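Local coordinates for tubulin-like protein CetZ (Methanosaeta thermophila, PDB 3ZID), which binds GTP, probably hydrolyses it, and helps control archaeal cell shape as a tubulin-like cytoskeletal protein, at residues Asp287-Thr290 against Lys291-Ser295. Sequence-based numbering, arbitrary orientation.
Sequences DEIT and KEIES
Lys291 NZ forms a salt bridge with Asp287 OD2 (2.7 Å), arriving above the carboxylate plane, 42° out of it. Both residues lie on the outer face of amphipathic helix 286-296, the helix of a beta-alpha-beta unit between strands 270-279 and 302-309. The i to i+4 spacing suits this acid-base pair: the lysine, extended beyond CG, runs back along the helix, while a chi1 of -176° stands Asp287 CG beside its carbonyl carbon and leads the carboxylate toward the ammonium group. The same spacing sets the backbone bonds, such as Ile293 N to Ile289 O at 2.9 Å. On the inner face, Ile289 CG2 packs on Ile293 CG1 at 4.2 Å; of these branched apolar chains, Ile289 packs on Ile277 and Ile293 on Ile275, both of strand 270-279, and Ile293 also meets Val303. Threonine suits the partly exposed place at 290: Thr290 OG1 is hydrogen-bonded to Val286 O, one turn back. Serine suits position 295 because its short hydroxyl can turn back onto the preceding turn, where Ser295 OG (3.1 Å) and N reach Lys291 O from opposite faces of its plane. Nearby, chi1 of -64° sets Glu292 CG 3.3 Å from Glu288 O.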
loop_
_atom_site.group_PDB
_atom_site.type_symbol
_atom_site.label_atom_id
_atom_site.label_comp_id
_atom_site.label_asym_id
_atom_site.label_seq_id
_atom_site.Cartn_x
_atom_site.Cartn_y
_atom_site.Cartn_z
ATOM N N ASP A 287 -22.721 -0.189 -24.341
ATOM C CA ASP A 287 -23.607 0.949 -24.186
ATOM C C ASP A 287 -24.009 1.148 -22.742
ATOM O O ASP A 287 -23.962 2.266 -22.223
ATOM C CB ASP A 287 -24.865 0.740 -25.030
ATOM C CG ASP A 287 -25.788 1.937 -25.000
ATOM O OD1 ASP A 287 -25.299 3.069 -24.802
ATOM O OD2 ASP A 287 -27.010 1.745 -25.152
ATOM N N GLU A 288 -24.389 0.061 -22.086
ATOM C CA GLU A 288 -24.741 0.114 -20.664
ATOM C C GLU A 288 -23.539 0.538 -19.816
ATOM O O GLU A 288 -23.670 1.352 -18.913
ATOM C CB GLU A 288 -25.279 -1.241 -20.179
ATOM C CG GLU A 288 -25.334 -1.381 -18.675
ATOM C CD GLU A 288 -25.710 -2.784 -18.216
ATOM O OE1 GLU A 288 -25.554 -3.731 -19.018
ATOM O OE2 GLU A 288 -26.122 -2.941 -17.039
ATOM N N ILE A 289 -22.367 -0.023 -20.099
ATOM C CA ILE A 289 -21.173 0.298 -19.311
ATOM C C ILE A 289 -20.849 1.781 -19.461
ATOM O O ILE A 289 -20.545 2.466 -18.487
ATOM C CB ILE A 289 -19.984 -0.553 -19.740
ATOM C CG1 ILE A 289 -20.249 -2.019 -19.375
ATOM C CG2 ILE A 289 -18.690 -0.037 -19.089
ATOM C CD1 ILE A 289 -19.465 -3.030 -20.202
ATOM N N THR A 290 -20.930 2.263 -20.696
ATOM C CA THR A 290 -20.665 3.653 -21.012
ATOM C C THR A 290 -21.590 4.592 -20.245
ATOM O O THR A 290 -21.130 5.576 -19.647
ATOM C CB THR A 290 -20.740 3.883 -22.522
ATOM O OG1 THR A 290 -19.713 3.092 -23.141
ATOM C CG2 THR A 290 -20.500 5.346 -22.858
ATOM N N LYS A 291 -22.876 4.250 -20.221
ATOM C CA LYS A 291 -23.880 5.024 -19.502
ATOM C C LYS A 291 -23.576 5.064 -18.010
ATOM O O LYS A 291 -23.652 6.125 -17.381
ATOM C CB LYS A 291 -25.277 4.446 -19.740
ATOM C CG LYS A 291 -25.854 4.762 -21.092
ATOM C CD LYS A 291 -27.038 3.861 -21.409
ATOM C CE LYS A 291 -27.599 4.154 -22.790
ATOM N NZ LYS A 291 -28.493 3.064 -23.265
ATOM N N GLU A 292 -23.175 3.922 -17.451
ATOM C CA GLU A 292 -22.778 3.894 -16.045
ATOM C C GLU A 292 -21.550 4.732 -15.759
ATOM O O GLU A 292 -21.501 5.425 -14.746
ATOM C CB GLU A 292 -22.578 2.464 -15.560
ATOM C CG GLU A 292 -23.863 1.653 -15.585
ATOM C CD GLU A 292 -24.960 2.286 -14.734
ATOM O OE1 GLU A 292 -24.632 2.884 -13.682
ATOM O OE2 GLU A 292 -26.150 2.189 -15.120
ATOM N N ILE A 293 -20.577 4.707 -16.660
ATOM C CA ILE A 293 -19.364 5.491 -16.465
ATOM C C ILE A 293 -19.723 6.978 -16.501
ATOM O O ILE A 293 -19.289 7.761 -15.639
ATOM C CB ILE A 293 -18.277 5.179 -17.530
ATOM C CG1 ILE A 293 -17.796 3.724 -17.432
ATOM C CG2 ILE A 293 -17.113 6.146 -17.403
ATOM C CD1 ILE A 293 -17.504 3.245 -16.028
ATOM N N GLU A 294 -20.549 7.358 -17.471
ATOM C CA GLU A 294 -21.015 8.741 -17.561
ATOM C C GLU A 294 -21.610 9.236 -16.240
ATOM O O GLU A 294 -21.398 10.385 -15.853
ATOM C CB GLU A 294 -22.036 8.900 -18.693
ATOM C CG GLU A 294 -21.457 8.722 -20.093
ATOM C CD GLU A 294 -22.479 8.972 -21.195
ATOM O OE1 GLU A 294 -23.693 9.013 -20.894
ATOM O OE2 GLU A 294 -22.065 9.126 -22.366
ATOM N N SER A 295 -22.330 8.359 -15.540
ATOM C CA SER A 295 -22.898 8.691 -14.234
ATOM C C SER A 295 -21.838 9.112 -13.235
ATOM O O SER A 295 -22.035 10.065 -12.496
ATOM C CB SER A 295 -23.668 7.505 -13.653
ATOM O OG SER A 295 -24.576 6.988 -14.597
HETATM O O HOH W 1 -26.682 1.450 -17.347
#